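Methyltransferase (Streptococcus mutans, PDB 2B78) is probably an S-adenosylmethionine-dependent methyltransferase, possibly acting on RNA, although its substrate has not been established. Local coordinates at residues I176-N184 against L197-I207; K353-L362 against S375-V385. One frame throughout, in Å; residues are numbered along the deposited sequence.

Interaction 1: I176-N184 against L197-I207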
loop_
_atom_site.group_PDB
_atom_site.type_symbol
_atom_site.label_atom_id
_atom_site.label_comp_id
_atom_site.label_asym_id
_atom_site.label_seq_id
_atom_site.Cartn_x
_atom_site.Cartn_y
_atom_site.Cartn_z
ATOM N N ILE A 176 7.925 11.128 -11.528
ATOM C CA ILE A 176 6.967 11.877 -10.726
ATOM C C ILE A 176 7.816 12.419 -9.589
ATOM O O ILE A 176 8.997 12.052 -9.464
ATOM C CB ILE A 176 5.786 10.999 -10.194
ATOM C CG1 ILE A 176 6.295 9.800 -9.393
ATOM C CG2 ILE A 176 4.913 10.533 -11.374
ATOM C CD1 ILE A 176 6.567 10.106 -7.928
ATOM N N LEU A 177 7.249 13.315 -8.786
ATOM C CA LEU A 177 7.983 13.891 -7.678
ATOM C C LEU A 177 7.282 13.492 -6.392
ATOM O O LEU A 177 6.048 13.431 -6.347
ATOM C CB LEU A 177 7.997 15.419 -7.798
ATOM C CG LEU A 177 9.178 16.206 -7.225
ATOM C CD1 LEU A 177 10.394 16.007 -8.120
ATOM C CD2 LEU A 177 8.824 17.691 -7.155
ATOM N N GLU A 178 8.070 13.199 -5.358
ATOM C CA GLU A 178 7.529 12.845 -4.044
ATOM C C GLU A 178 8.494 13.395 -3.008
ATOM O O GLU A 178 9.675 13.042 -3.008
ATOM C CB GLU A 178 7.414 11.330 -3.865
ATOM C CG GLU A 178 6.601 10.922 -2.627
ATOM C CD GLU A 178 6.782 9.458 -2.257
ATOM O OE1 GLU A 178 7.865 9.104 -1.741
ATOM O OE2 GLU A 178 5.845 8.662 -2.479
ATOM N N ASN A 179 7.986 14.257 -2.127
ATOM C CA ASN A 179 8.812 14.881 -1.103
ATOM C C ASN A 179 9.894 15.703 -1.785
ATOM O O ASN A 179 10.970 15.918 -1.232
ATOM C CB ASN A 179 9.457 13.818 -0.217
ATOM C CG ASN A 179 8.447 13.042 0.597
ATOM O OD1 ASN A 179 8.549 11.818 0.727
ATOM N ND2 ASN A 179 7.474 13.744 1.165
ATOM N N GLY A 180 9.624 16.139 -3.009
ATOM C CA GLY A 180 10.607 16.943 -3.710
ATOM C C GLY A 180 11.717 16.227 -4.453
ATOM O O GLY A 180 12.626 16.883 -4.954
ATOM N N ILE A 181 11.684 14.901 -4.510
ATOM C CA ILE A 181 12.709 14.172 -5.260
ATOM C C ILE A 181 12.014 13.318 -6.323
ATOM O O ILE A 181 10.807 13.035 -6.225
ATOM C CB ILE A 181 13.627 13.314 -4.344
ATOM C CG1 ILE A 181 12.885 12.104 -3.803
ATOM C CG2 ILE A 181 14.150 14.178 -3.180
ATOM C CD1 ILE A 181 13.831 11.055 -3.219
ATOM N N SER A 182 12.759 12.926 -7.354
ATOM C CA SER A 182 12.182 12.161 -8.462
ATOM C C SER A 182 12.221 10.653 -8.321
ATOM O O SER A 182 13.149 10.096 -7.736
ATOM C CB SER A 182 12.880 12.543 -9.776
ATOM O OG SER A 182 12.735 13.927 -10.047
ATOM N N TYR A 183 11.203 10.004 -8.888
ATOM C CA TYR A 183 11.078 8.554 -8.886
ATOM C C TYR A 183 10.542 8.132 -10.255
ATOM O O TYR A 183 9.648 8.777 -10.804
ATOM C CB TYR A 183 10.088 8.093 -7.814
ATOM C CG TYR A 183 10.560 8.309 -6.397
ATOM C CD1 TYR A 183 11.456 7.426 -5.801
ATOM C CD2 TYR A 183 10.120 9.401 -5.661
ATOM C CE1 TYR A 183 11.908 7.625 -4.491
ATOM C CE2 TYR A 183 10.565 9.612 -4.354
ATOM C CZ TYR A 183 11.459 8.715 -3.780
ATOM O OH TYR A 183 11.886 8.913 -2.487
ATOM N N ASN A 184 11.094 7.048 -10.784
ATOM C CA ASN A 184 10.704 6.500 -12.079
ATOM C C ASN A 184 9.555 5.501 -11.897
ATOM O O ASN A 184 9.663 4.541 -11.130
ATOM C CB ASN A 184 11.919 5.820 -12.733
ATOM C CG ASN A 184 11.573 5.101 -14.031
ATOM O OD1 ASN A 184 11.223 3.917 -14.033
ATOM N ND2 ASN A 184 11.667 5.815 -15.145
ATOM N N LEU A 197 3.301 4.199 -3.070
ATOM C CA LEU A 197 3.049 5.532 -2.556
ATOM C C LEU A 197 2.748 5.593 -1.071
ATOM O O LEU A 197 3.020 6.611 -0.432
ATOM C CB LEU A 197 1.904 6.190 -3.345
ATOM C CG LEU A 197 2.134 6.375 -4.858
ATOM C CD1 LEU A 197 0.902 7.012 -5.484
ATOM C CD2 LEU A 197 3.351 7.253 -5.105
ATOM N N ASP A 198 2.190 4.523 -0.512
ATOM C CA ASP A 198 1.870 4.544 0.912
ATOM C C ASP A 198 3.085 4.672 1.830
ATOM O O ASP A 198 2.942 5.010 2.998
ATOM C CB ASP A 198 1.027 3.317 1.311
ATOM C CG ASP A 198 1.635 1.999 0.858
ATOM O OD1 ASP A 198 2.856 1.813 0.998
ATOM O OD2 ASP A 198 0.869 1.138 0.366
ATOM N N GLN A 199 4.284 4.428 1.315
ATOM C CA GLN A 199 5.485 4.552 2.150
ATOM C C GLN A 199 6.169 5.918 2.039
ATOM O O GLN A 199 7.333 6.090 2.446
ATOM C CB GLN A 199 6.472 3.441 1.787
ATOM C CG GLN A 199 5.833 2.069 1.886
ATOM C CD GLN A 199 6.759 0.941 1.505
ATOM O OE1 GLN A 199 7.289 0.903 0.390
ATOM N NE2 GLN A 199 6.954 -0.003 2.430
ATOM N N ARG A 200 5.432 6.891 1.511
ATOM C CA ARG A 200 5.955 8.244 1.311
ATOM C C ARG A 200 6.551 8.903 2.542
ATOM O O ARG A 200 7.572 9.575 2.458
ATOM C CB ARG A 200 4.858 9.161 0.771
ATOM C CG ARG A 200 5.291 10.625 0.651
ATOM C CD ARG A 200 4.221 11.468 -0.032
ATOM N NE ARG A 200 3.023 11.572 0.788
ATOM C CZ ARG A 200 1.901 10.878 0.609
ATOM N NH1 ARG A 200 1.789 10.007 -0.379
ATOM N NH2 ARG A 200 0.888 11.061 1.441
ATOM N N GLN A 201 5.908 8.735 3.688
ATOM C CA GLN A 201 6.410 9.385 4.888
ATOM C C GLN A 201 7.644 8.681 5.444
ATOM O O GLN A 201 8.436 9.288 6.153
ATOM C CB GLN A 201 5.280 9.500 5.920
ATOM C CG GLN A 201 4.048 10.193 5.306
ATOM C CD GLN A 201 2.949 10.495 6.301
ATOM O OE1 GLN A 201 2.920 9.954 7.406
ATOM N NE2 GLN A 201 2.019 11.353 5.900
ATOM N N VAL A 202 7.828 7.409 5.103
ATOM C CA VAL A 202 9.006 6.680 5.564
ATOM C C VAL A 202 10.178 7.174 4.721
ATOM O O VAL A 202 11.280 7.398 5.236
ATOM C CB VAL A 202 8.858 5.150 5.380
ATOM C CG1 VAL A 202 10.081 4.450 5.947
ATOM C CG2 VAL A 202 7.600 4.647 6.083
ATOM N N ARG A 203 9.939 7.338 3.417
ATOM C CA ARG A 203 10.974 7.845 2.524
ATOM C C ARG A 203 11.301 9.289 2.905
ATOM O O ARG A 203 12.443 9.717 2.775
ATOM C CB ARG A 203 10.533 7.763 1.060
ATOM C CG ARG A 203 10.588 6.350 0.483
ATOM C CD ARG A 203 10.318 6.322 -1.015
ATOM N NE ARG A 203 8.929 6.666 -1.331
ATOM C CZ ARG A 203 7.934 5.788 -1.384
ATOM N NH1 ARG A 203 8.165 4.503 -1.148
ATOM N NH2 ARG A 203 6.705 6.197 -1.668
ATOM N N ASN A 204 10.307 10.041 3.376
ATOM C CA ASN A 204 10.547 11.424 3.794
ATOM C C ASN A 204 11.558 11.473 4.945
ATOM O O ASN A 204 12.414 12.360 4.996
ATOM C CB ASN A 204 9.239 12.097 4.246
ATOM C CG ASN A 204 9.422 13.577 4.558
ATOM O OD1 ASN A 204 9.848 14.363 3.695
ATOM N ND2 ASN A 204 9.095 13.969 5.787
ATOM N N GLU A 205 11.437 10.531 5.880
ATOM C CA GLU A 205 12.339 10.476 7.034
ATOM C C GLU A 205 13.773 10.230 6.586
ATOM O O GLU A 205 14.717 10.808 7.134
ATOM C CB GLU A 205 11.925 9.351 7.990
ATOM C CG GLU A 205 10.556 9.547 8.621
ATOM C CD GLU A 205 10.538 10.685 9.614
ATOM O OE1 GLU A 205 11.178 10.545 10.679
ATOM O OE2 GLU A 205 9.897 11.721 9.334
ATOM N N LEU A 206 13.928 9.362 5.597
ATOM C CA LEU A 206 15.239 9.015 5.067
ATOM C C LEU A 206 15.847 10.202 4.329
ATOM O O LEU A 206 17.027 10.529 4.505
ATOM C CB LEU A 206 15.096 7.802 4.134
ATOM C CG LEU A 206 14.811 6.484 4.869
ATOM C CD1 LEU A 206 14.272 5.410 3.931
ATOM C CD2 LEU A 206 16.118 6.013 5.522
ATOM N N ILE A 207 15.036 10.862 3.507
ATOM C CA ILE A 207 15.507 12.023 2.762
ATOM C C ILE A 207 15.887 13.116 3.727
ATOM O O ILE A 207 16.787 13.911 3.462
ATOM C CB ILE A 207 14.416 12.554 1.829
ATOM C CG1 ILE A 207 14.118 11.486 0.778
ATOM C CG2 ILE A 207 14.855 13.873 1.191
ATOM C CD1 ILE A 207 12.887 11.758 -0.038
HETATM O O HOH W 1 3.326 9.710 -2.679
HETATM O O HOH W 2 11.910 14.997 1.812
#
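Strand 181-184 runs at 129° to helix 200-207, their axes 12.0 Å apart, and E178 and N179 at the turn of a beta hairpin come closest to the helix, facing R200 and N204. The hairpin, closed by a type I' turn from E178 to I181, thus docks on helix 200-210, which precedes strand 215-219 of the Rossmann-like methyltransferase fold. A two-pronged salt bridge carries the contact. R203 meets the carboxylate of E178 side-on: NE gives its hydrogen to OE1 at 2.7 Å, while NH2 reaches OE2, also at 2.7 Å. Both oxygens use their syn lone pairs, and the two groups lie nearly coplanar, 12° apart, which holds the carboxylate flat. A bend at chi3 (-69°) turns the guanidinium of R203 into this position, and NH2 also bonds to the carbonyl of F196. R200 passes its aliphatic chain across that of E178 at a slant, CG 3.5 Å from E178 CD; its guanidinium forms a salt bridge with D365, and NH1 reaches E178 OE2 through a water. Beyond the ion pair, Y183 OH rests 3.4 Å from R203 CD. Farther along the helix the chemistry turns apolar, with I181 and I207 meeting tip to tip, CD1 to CD1, at a tight 3.4 Å.

Interaction 2: K353-L362 against S375-V385; sequences KHTYLDLQQL and SNYLKVFTIKV
With CG set beside the backbone N (chi1 -84°), F381 swings its ring across to the neighbouring strand, where L359, its CG anti to the backbone N (chi1 165°), sends CD1 over the centre of one face, 3.8 Å from the ring centroid. Y356 takes the opposite face in an edge-to-face pair, its CE1 above the rim of the F381 ring and the planes at 72°. I383 lies alongside Y356, pointing the same way, and brings CD1 to 3.5 Å from Y356 CE1. Y356, F381 and I383 of this cluster pack on I345 of helix 338-349. The backbones beneath it are antiparallel strands 355-360 and 379-384, the pair that finishes the seven-stranded methyltransferase sheet, with 355-360 outermost. A classic beta bulge interrupts their ladder: L357 N and D358 N both donate to T382 O, the first at 2.8 Å and nearly along the C=O axis, the second longer, at 3.3 Å. On the side of the sheet that carries Q360 and T382, a water joins Q360 NE2 and T382 OG1 to the backbone O of V380. Past the ladder, N376 OD1 accepts the backbone N-H of L362 on a lone pair, at 3.0 Å. L362 then drapes CD2 over one face of the Y377 ring, 4.0 Å from its centroid, and rests the same methyl 3.5 Å from L378 CB.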
loop_
_atom_site.group_PDB
_atom_site.type_symbol
_atom_site.label_atom_id
_atom_site.label_comp_id
_atom_site.label_asym_id
_atom_site.label_seq_id
_atom_site.Cartn_x
_atom_site.Cartn_y
_atom_site.Cartn_z
ATOM N N LYS A 353 18.524 -6.831 23.748
ATOM C CA LYS A 353 17.856 -5.579 24.094
ATOM C C LYS A 353 17.611 -4.667 22.897
ATOM O O LYS A 353 18.435 -4.582 21.988
ATOM C CB LYS A 353 18.660 -4.837 25.163
ATOM C CG LYS A 353 18.812 -5.631 26.460
ATOM C CD LYS A 353 19.600 -4.858 27.516
ATOM C CE LYS A 353 21.022 -4.553 27.059
ATOM N NZ LYS A 353 21.806 -3.841 28.110
ATOM N N HIS A 354 16.462 -3.994 22.905
ATOM C CA HIS A 354 16.087 -3.082 21.826
ATOM C C HIS A 354 15.005 -2.106 22.275
ATOM O O HIS A 354 14.312 -2.341 23.263
ATOM C CB HIS A 354 15.586 -3.865 20.610
ATOM C CG HIS A 354 14.423 -4.761 20.901
ATOM N ND1 HIS A 354 14.547 -5.938 21.606
ATOM C CD2 HIS A 354 13.111 -4.651 20.583
ATOM C CE1 HIS A 354 13.364 -6.515 21.708
ATOM N NE2 HIS A 354 12.475 -5.755 21.096
ATOM N N THR A 355 14.860 -1.012 21.531
ATOM C CA THR A 355 13.873 0.015 21.850
ATOM C C THR A 355 13.069 0.398 20.612
ATOM O O THR A 355 13.641 0.606 19.543
ATOM C CB THR A 355 14.563 1.292 22.360
ATOM O OG1 THR A 355 15.512 0.948 23.377
ATOM C CG2 THR A 355 13.538 2.262 22.929
ATOM N N TYR A 356 11.750 0.482 20.751
ATOM C CA TYR A 356 10.912 0.891 19.628
ATOM C C TYR A 356 10.885 2.413 19.594
ATOM O O TYR A 356 10.378 3.061 20.518
ATOM C CB TYR A 356 9.494 0.354 19.784
ATOM C CG TYR A 356 9.373 -1.114 19.467
ATOM C CD1 TYR A 356 9.014 -1.544 18.187
ATOM C CD2 TYR A 356 9.627 -2.078 20.441
ATOM C CE1 TYR A 356 8.908 -2.896 17.888
ATOM C CE2 TYR A 356 9.529 -3.431 20.156
ATOM C CZ TYR A 356 9.171 -3.835 18.879
ATOM O OH TYR A 356 9.093 -5.174 18.595
ATOM N N LEU A 357 11.440 2.986 18.534
ATOM C CA LEU A 357 11.477 4.431 18.411
ATOM C C LEU A 357 10.209 4.991 17.791
ATOM O O LEU A 357 9.795 6.109 18.112
ATOM C CB LEU A 357 12.679 4.864 17.567
ATOM C CG LEU A 357 14.089 4.538 18.064
ATOM C CD1 LEU A 357 15.112 5.116 17.097
ATOM C CD2 LEU A 357 14.298 5.117 19.458
ATOM N N ASP A 358 9.582 4.217 16.915
ATOM C CA ASP A 358 8.394 4.718 16.246
ATOM C C ASP A 358 7.597 3.677 15.465
ATOM O O ASP A 358 8.093 2.601 15.168
ATOM C CB ASP A 358 8.826 5.826 15.290
ATOM C CG ASP A 358 7.661 6.461 14.571
ATOM O OD1 ASP A 358 6.858 7.138 15.240
ATOM O OD2 ASP A 358 7.551 6.277 13.342
ATOM N N LEU A 359 6.346 4.013 15.162
ATOM C CA LEU A 359 5.457 3.172 14.360
ATOM C C LEU A 359 4.752 4.133 13.413
ATOM O O LEU A 359 4.137 5.103 13.849
ATOM C CB LEU A 359 4.408 2.445 15.214
ATOM C CG LEU A 359 3.214 1.822 14.466
ATOM C CD1 LEU A 359 3.689 0.786 13.445
ATOM C CD2 LEU A 359 2.269 1.167 15.460
ATOM N N GLN A 360 4.873 3.887 12.115
ATOM C CA GLN A 360 4.217 4.734 11.127
ATOM C C GLN A 360 3.271 3.831 10.361
ATOM O O GLN A 360 3.559 2.654 10.141
ATOM C CB GLN A 360 5.241 5.343 10.156
ATOM C CG GLN A 360 6.333 6.172 10.817
ATOM C CD GLN A 360 7.434 6.579 9.846
ATOM O OE1 GLN A 360 7.240 7.441 8.988
ATOM N NE2 GLN A 360 8.599 5.950 9.978
ATOM N N GLN A 361 2.127 4.366 9.967
ATOM C CA GLN A 361 1.178 3.577 9.204
ATOM C C GLN A 361 0.736 4.386 7.993
ATOM O O GLN A 361 1.453 5.294 7.570
ATOM C CB GLN A 361 -0.002 3.152 10.086
ATOM C CG GLN A 361 0.452 2.299 11.285
ATOM C CD GLN A 361 -0.650 1.448 11.887
ATOM O OE1 GLN A 361 -1.089 0.456 11.292
ATOM N NE2 GLN A 361 -1.103 1.827 13.074
ATOM N N LEU A 362 -0.425 4.074 7.435
ATOM C CA LEU A 362 -0.870 4.770 6.231
ATOM C C LEU A 362 -0.969 6.279 6.337
ATOM O O LEU A 362 -1.435 6.826 7.344
ATOM C CB LEU A 362 -2.218 4.215 5.753
ATOM C CG LEU A 362 -2.243 2.761 5.263
ATOM C CD1 LEU A 362 -3.662 2.403 4.911
ATOM C CD2 LEU A 362 -1.317 2.564 4.054
ATOM N N SER A 375 -8.204 -1.588 8.496
ATOM C CA SER A 375 -8.007 -1.094 7.138
ATOM C C SER A 375 -6.626 -0.449 7.029
ATOM O O SER A 375 -6.090 -0.274 5.933
ATOM C CB SER A 375 -9.087 -0.074 6.784
ATOM O OG SER A 375 -9.046 1.019 7.680
ATOM N N ASN A 376 -6.047 -0.088 8.171
ATOM C CA ASN A 376 -4.727 0.529 8.166
ATOM C C ASN A 376 -3.680 -0.582 8.068
ATOM O O ASN A 376 -3.043 -0.951 9.064
ATOM C CB ASN A 376 -4.526 1.347 9.449
ATOM C CG ASN A 376 -3.481 2.412 9.279
ATOM O OD1 ASN A 376 -2.669 2.324 8.364
ATOM N ND2 ASN A 376 -3.482 3.426 10.154
ATOM N N TYR A 377 -3.480 -1.084 6.852
ATOM C CA TYR A 377 -2.578 -2.200 6.603
ATOM C C TYR A 377 -1.070 -1.985 6.691
ATOM O O TYR A 377 -0.328 -2.929 6.965
ATOM C CB TYR A 377 -2.919 -2.826 5.249
ATOM C CG TYR A 377 -2.739 -1.903 4.060
ATOM C CD1 TYR A 377 -1.482 -1.698 3.502
ATOM C CD2 TYR A 377 -3.834 -1.252 3.479
ATOM C CE1 TYR A 377 -1.311 -0.879 2.399
ATOM C CE2 TYR A 377 -3.668 -0.419 2.365
ATOM C CZ TYR A 377 -2.404 -0.244 1.834
ATOM O OH TYR A 377 -2.217 0.555 0.726
ATOM N N LEU A 378 -0.608 -0.765 6.456
ATOM C CA LEU A 378 0.823 -0.511 6.519
ATOM C C LEU A 378 1.268 -0.399 7.969
ATOM O O LEU A 378 0.622 0.259 8.780
ATOM C CB LEU A 378 1.166 0.778 5.764
ATOM C CG LEU A 378 2.623 1.241 5.711
ATOM C CD1 LEU A 378 3.481 0.201 4.994
ATOM C CD2 LEU A 378 2.702 2.560 4.972
ATOM N N LYS A 379 2.367 -1.071 8.292
ATOM C CA LYS A 379 2.924 -1.032 9.638
ATOM C C LYS A 379 4.431 -0.945 9.485
ATOM O O LYS A 379 5.050 -1.830 8.895
ATOM C CB LYS A 379 2.550 -2.299 10.409
ATOM C CG LYS A 379 1.071 -2.404 10.735
ATOM C CD LYS A 379 0.693 -3.795 11.176
ATOM C CE LYS A 379 0.397 -4.679 9.978
ATOM N NZ LYS A 379 -0.838 -4.222 9.284
ATOM N N VAL A 380 5.024 0.133 9.987
ATOM C CA VAL A 380 6.468 0.292 9.887
ATOM C C VAL A 380 7.017 0.650 11.251
ATOM O O VAL A 380 6.668 1.692 11.821
ATOM C CB VAL A 380 6.854 1.392 8.869
ATOM C CG1 VAL A 380 8.365 1.420 8.676
ATOM C CG2 VAL A 380 6.157 1.127 7.534
ATOM N N PHE A 381 7.864 -0.230 11.776
ATOM C CA PHE A 381 8.479 -0.035 13.080
ATOM C C PHE A 381 9.939 0.350 12.943
ATOM O O PHE A 381 10.692 -0.303 12.222
ATOM C CB PHE A 381 8.400 -1.324 13.900
ATOM C CG PHE A 381 7.100 -1.512 14.625
ATOM C CD1 PHE A 381 6.724 -0.636 15.637
ATOM C CD2 PHE A 381 6.274 -2.588 14.321
ATOM C CE1 PHE A 381 5.536 -0.832 16.346
ATOM C CE2 PHE A 381 5.082 -2.798 15.022
ATOM C CZ PHE A 381 4.714 -1.913 16.042
ATOM N N THR A 382 10.335 1.420 13.625
ATOM C CA THR A 382 11.724 1.858 13.615
ATOM C C THR A 382 12.234 1.442 14.991
ATOM O O THR A 382 11.730 1.913 16.011
ATOM C CB THR A 382 11.836 3.388 13.433
ATOM O OG1 THR A 382 11.336 3.754 12.138
ATOM C CG2 THR A 382 13.292 3.831 13.542
ATOM N N ILE A 383 13.223 0.550 15.006
ATOM C CA ILE A 383 13.777 0.007 16.246
ATOM C C ILE A 383 15.281 0.202 16.399
ATOM O O ILE A 383 16.044 -0.067 15.468
ATOM C CB ILE A 383 13.504 -1.507 16.322
ATOM C CG1 ILE A 383 12.013 -1.772 16.119
ATOM C CG2 ILE A 383 14.003 -2.063 17.646
ATOM C CD1 ILE A 383 11.682 -3.211 15.806
ATOM N N LYS A 384 15.704 0.657 17.577
ATOM C CA LYS A 384 17.127 0.857 17.846
ATOM C C LYS A 384 17.692 -0.248 18.734
ATOM O O LYS A 384 17.025 -0.719 19.655
ATOM C CB LYS A 384 17.375 2.195 18.533
ATOM C CG LYS A 384 18.853 2.429 18.796
ATOM C CD LYS A 384 19.134 3.771 19.412
ATOM C CE LYS A 384 20.635 3.971 19.543
ATOM N NZ LYS A 384 21.310 3.859 18.217
ATOM N N VAL A 385 18.929 -0.649 18.468
ATOM C CA VAL A 385 19.580 -1.690 19.261
ATOM C C VAL A 385 20.772 -1.116 20.026
ATOM O O VAL A 385 21.158 -1.701 21.059
ATOM C CB VAL A 385 20.076 -2.854 18.379
ATOM C CG1 VAL A 385 18.987 -3.254 17.401
ATOM C CG2 VAL A 385 21.355 -2.452 17.650
ATOM O OXT VAL A 385 21.325 -0.095 19.575
HETATM O O HOH W 3 21.282 -4.244 21.987
HETATM O O HOH W 4 8.525 3.855 12.134
HETATM O O HOH W 5 -2.184 5.986 9.889
#

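Both contacts build the same methyltransferase domain, yet their chemistry follows their place. Interaction 1 is buried and joins a hairpin to a helix mainly through side chains, its direct polar bonds concentrated in one ion pair with a small apolar patch beside it. Interaction 2, more than twice as extensive in buried surface, is only partly buried; backbone hydrogen bonds of the sheet edge do much of the work, and a cluster of aromatic and aliphatic side chains against helix 338-349 adds to them. The two meet through helix 200-210, whose V202 packs on Q360 and V380. Just before that helix, D198 probably hydrogen-bonds through OD2 to Y377 OH, while D198 CB packs against L362 CD2.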